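Local coordinates for protein beta-N-acetylhexosaminidase (Beutenbergia cavernae, PDB 5BU9) that probably hydrolyses terminal non-reducing N-acetyl-D-hexosamine residues from N-acetyl-beta-D-hexosaminides, as a member of glycosyl hydrolase family 3, at residues D79-G82 and G83-V87; P147-Y151 and F152-F156. All coordinates share one frame; numbering follows the deposited sequence.

Two local turns with centres about 12 Å apart lie on the same side of the chain's centre, within the family 3 barrel domain. Contact 1 comes first in sequence: the hairpin of strands 75-82 and 85-86, part of the main sheet. Contact 2 follows in the loop between strand 128-129 and helix 160-176. The two meet directly. Arg154 NH2 makes a 2.8 Å salt bridge to Glu81 OE2, Asn84 ND2 probably hydrogen-bonds to Phe152 O, and Val85 packs on the arginine. The loop is thereby tied to the end of a barrel strand, and Asp79 and Arg154 each hydrogen-bond to glycerol, consistent with a shared pocket.

Contact 1 of 2, residues D79-G82 and G83-V87; sequences DQEG and GNVQV
Val85 O is gripped by two successive backbone N-H groups: Gly82 N at 2.9 Å, and Glu81 N through a weaker, more bent bond. This two-to-one pairing is a classic beta bulge, and it shifts the register between the Gly82-Val85 and Gln80-Gln86 pairs. Val85 N returns a bond to Gly82 O at 3.1 Å, closing a type II' turn in which Gly83 takes the positive-phi corner. Further along, Val87 N bonds to Asp79 O at 3.0 Å. On the face of Val85, the Glu81 carboxylate lies against the valine branches, OE2 being 3.5 Å from Val85 CG1; OE2 also forms salt bridges with Lys184 and Arg154, which probably balance its charge. Asp79 CB rests on both valines, 3.7 Å from Val85 CG1 and 3.6 Å from Val87 CG2. On the other face, Gln80 and Gln86 cross with their amide planes 74° apart. Gln80, its CG anti to the backbone N and its chain bent at chi2 (83°), brings OE1 to 3.2 Å from Gln86 CG. The NE2 groups of both glutamines donate to Leu88 O, and Gln86 NE2 also to Ser94 O. The whole is a bulged, glycine-cornered beta hairpin that prolongs a strand of the family 3 TIM barrel and sends the Asp79 and Glu81 carboxylates to the same side, where a glycerol bound to Asp79 is consistent with a pocket.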
# COMPACT_ATOMS: atom_id res chain seq x y z
N ASP A 79 -0.36 8.64 0.84
CA ASP A 79 1.09 8.53 0.62
C ASP A 79 1.84 9.63 1.34
O ASP A 79 2.08 10.70 0.73
CB ASP A 79 1.44 8.64 -0.87
CG ASP A 79 1.35 7.32 -1.63
OD1 ASP A 79 1.09 6.25 -1.00
OD2 ASP A 79 1.54 7.35 -2.86
N GLN A 80 2.26 9.39 2.59
CA GLN A 80 2.97 10.43 3.34
C GLN A 80 4.38 9.93 3.67
O GLN A 80 4.69 9.66 4.81
CB GLN A 80 2.20 10.84 4.61
CG GLN A 80 2.62 12.21 5.23
CD GLN A 80 1.95 13.42 4.56
OE1 GLN A 80 1.61 13.38 3.39
NE2 GLN A 80 1.75 14.51 5.32
N GLU A 81 5.23 9.80 2.65
CA GLU A 81 6.62 9.34 2.86
C GLU A 81 7.49 10.48 3.31
O GLU A 81 8.38 10.29 4.14
CB GLU A 81 7.22 8.75 1.57
CG GLU A 81 6.50 7.52 0.99
CD GLU A 81 6.98 7.17 -0.41
OE1 GLU A 81 8.14 7.47 -0.77
OE2 GLU A 81 6.19 6.62 -1.18
N GLY A 82 7.24 11.67 2.74
CA GLY A 82 8.16 12.79 2.84
C GLY A 82 8.83 13.14 1.51
O GLY A 82 8.87 12.32 0.58
N GLY A 83 9.33 14.38 1.42
CA GLY A 83 10.10 14.81 0.27
C GLY A 83 9.27 14.87 -1.01
O GLY A 83 8.29 15.61 -1.10
N ASN A 84 9.66 14.11 -2.02
CA ASN A 84 8.95 14.09 -3.30
C ASN A 84 7.61 13.35 -3.21
O ASN A 84 6.83 13.39 -4.16
CB ASN A 84 9.84 13.46 -4.38
CG ASN A 84 11.00 14.38 -4.76
OD1 ASN A 84 10.80 15.55 -5.06
ND2 ASN A 84 12.21 13.86 -4.72
N VAL A 85 7.34 12.67 -2.10
CA VAL A 85 6.05 11.97 -1.95
C VAL A 85 5.40 12.35 -0.62
O VAL A 85 5.58 11.70 0.42
CB VAL A 85 6.20 10.42 -2.06
CG1 VAL A 85 4.83 9.73 -1.92
CG2 VAL A 85 6.85 10.01 -3.41
N GLN A 86 4.65 13.44 -0.65
CA GLN A 86 3.93 13.88 0.54
C GLN A 86 2.59 14.41 0.05
O GLN A 86 2.51 15.54 -0.43
CB GLN A 86 4.72 14.96 1.32
CG GLN A 86 4.04 15.33 2.67
CD GLN A 86 4.75 16.43 3.44
OE1 GLN A 86 5.96 16.60 3.32
NE2 GLN A 86 3.98 17.18 4.24
N VAL A 87 1.55 13.59 0.12
CA VAL A 87 0.29 13.99 -0.46
C VAL A 87 -0.30 15.15 0.36
O VAL A 87 -0.90 16.06 -0.19
CB VAL A 87 -0.71 12.83 -0.53
CG1 VAL A 87 -2.11 13.38 -0.85
CG2 VAL A 87 -0.25 11.76 -1.57

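Contact 2 of 2, residues P147-Y151 and F152-F156; sequences PPIGY and FHREF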
# COMPACT_ATOMS: atom_id res chain seq x y z
N PRO A 147 14.49 4.69 -11.48
CA PRO A 147 13.44 5.72 -11.62
C PRO A 147 12.40 5.80 -10.48
O PRO A 147 12.06 6.91 -10.10
CB PRO A 147 12.77 5.34 -12.98
CG PRO A 147 13.89 4.62 -13.74
CD PRO A 147 14.54 3.78 -12.64
N PRO A 148 11.90 4.67 -9.94
CA PRO A 148 10.88 4.90 -8.89
C PRO A 148 11.41 5.36 -7.53
O PRO A 148 10.77 6.17 -6.84
CB PRO A 148 10.21 3.52 -8.74
CG PRO A 148 11.19 2.53 -9.22
CD PRO A 148 11.98 3.25 -10.33
N ILE A 149 12.55 4.84 -7.09
CA ILE A 149 12.96 5.12 -5.72
C ILE A 149 14.16 6.07 -5.71
O ILE A 149 14.08 7.19 -5.22
CB ILE A 149 13.27 3.82 -4.95
CG1 ILE A 149 12.10 2.81 -5.01
CG2 ILE A 149 13.69 4.16 -3.48
CD1 ILE A 149 10.72 3.42 -4.65
N GLY A 150 15.29 5.59 -6.24
CA GLY A 150 16.53 6.32 -6.17
C GLY A 150 16.42 7.73 -6.74
O GLY A 150 16.87 8.68 -6.13
N TYR A 151 15.81 7.84 -7.93
CA TYR A 151 15.70 9.11 -8.65
C TYR A 151 15.06 10.19 -7.77
O TYR A 151 15.41 11.35 -7.86
CB TYR A 151 14.87 8.93 -9.94
CG TYR A 151 14.74 10.21 -10.73
CD1 TYR A 151 15.78 10.66 -11.56
CD2 TYR A 151 13.57 10.98 -10.65
CE1 TYR A 151 15.66 11.86 -12.27
CE2 TYR A 151 13.45 12.17 -11.36
CZ TYR A 151 14.49 12.60 -12.16
OH TYR A 151 14.35 13.78 -12.86
N PHE A 152 14.12 9.76 -6.92
CA PHE A 152 13.30 10.65 -6.11
C PHE A 152 13.74 10.73 -4.66
O PHE A 152 13.04 11.32 -3.84
CB PHE A 152 11.84 10.19 -6.16
CG PHE A 152 11.15 10.46 -7.48
CD1 PHE A 152 10.88 11.77 -7.89
CD2 PHE A 152 10.75 9.39 -8.30
CE1 PHE A 152 10.23 12.01 -9.09
CE2 PHE A 152 10.11 9.62 -9.51
CZ PHE A 152 9.84 10.94 -9.91
N HIS A 153 14.87 10.11 -4.33
CA HIS A 153 15.41 10.11 -2.96
C HIS A 153 14.42 9.50 -1.95
O HIS A 153 14.32 9.98 -0.82
CB HIS A 153 15.79 11.52 -2.52
CG HIS A 153 16.58 12.28 -3.54
ND1 HIS A 153 17.72 11.77 -4.12
CD2 HIS A 153 16.36 13.48 -4.13
CE1 HIS A 153 18.18 12.63 -5.01
NE2 HIS A 153 17.37 13.67 -5.04
N ARG A 154 13.71 8.44 -2.35
CA ARG A 154 12.70 7.81 -1.49
C ARG A 154 13.25 6.65 -0.68
O ARG A 154 12.51 6.09 0.13
CB ARG A 154 11.53 7.33 -2.31
CG ARG A 154 10.81 8.44 -3.02
CD ARG A 154 9.90 7.82 -4.08
NE ARG A 154 8.78 7.05 -3.51
CZ ARG A 154 7.99 6.25 -4.22
NH1 ARG A 154 8.19 6.08 -5.52
NH2 ARG A 154 6.99 5.59 -3.64
N GLU A 155 14.52 6.32 -0.88
CA GLU A 155 15.21 5.26 -0.15
C GLU A 155 15.81 5.86 1.13
O GLU A 155 16.15 7.04 1.15
CB GLU A 155 16.33 4.59 -1.00
CG GLU A 155 17.70 5.40 -1.10
CD GLU A 155 17.67 6.49 -2.18
OE1 GLU A 155 16.58 6.77 -2.72
OE2 GLU A 155 18.72 7.08 -2.49
N PHE A 156 15.91 5.05 2.18
CA PHE A 156 16.53 5.49 3.43
C PHE A 156 18.05 5.31 3.38
O PHE A 156 18.77 5.92 4.15
CB PHE A 156 15.96 4.71 4.63
CG PHE A 156 14.59 5.18 5.09
CD1 PHE A 156 14.46 6.32 5.88
CD2 PHE A 156 13.45 4.46 4.76
CE1 PHE A 156 13.22 6.74 6.33
CE2 PHE A 156 12.19 4.88 5.19
CZ PHE A 156 12.08 6.03 5.98
O HOH W 1 18.95 9.15 -4.29
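Pro147 O approaches the Phe152 ring obliquely, 3.3 Å from CD2, while Pro148 O meets the same ring at its edge. Pro148 O also accepts a hydrogen bond from Arg154 NH1 at 2.9 Å; the donor stands above the carbonyl plane, and the oxygen is itself tilted out of the guanidinium plane. The arginine chain, bent at chi3, turns NH1 back to this carbonyl, while NH2 forms a salt bridge with Glu81. Ile149 CD1 lies over one face of the Arg154 guanidinium, offset toward its rim, 3.8 Å from Arg154 NH1, and Ile149 CG2 packs 3.6 Å from Glu155 CB. Ile149 O is the hub of the turn: Phe152 N and Arg154 N reach it from opposite faces of its carbonyl plane, the Arg154 bond nearly straight (176°) at 3.2 Å. Gly150 O accepts from His153 N at 3.0 Å and from a water that also donates to Glu155 OE2 and hydrogen-bonds to His153 ND1 in the plane of the imidazole. That water joins the Gly150 carbonyl to the side chains of His153 and Glu155, and Glu155 OE1 lies beside Gly150 CA. Tyr151, with CG anti to the backbone N (chi1 -179°), sends its ring edge into the Phe152 face: CD2 sits over the ring centre in a T-shaped stack with planes at 90° and centroids 5.0 Å apart. The six-to-one bond from Arg154 N to Ile149 O, the five-to-two bond from His153 N to Gly150 O, and the positive phi of His153 together form a Schellman motif, here in a long barrel loop that presents Arg154 to a bound glycerol, consistent with a sugar-binding pocket.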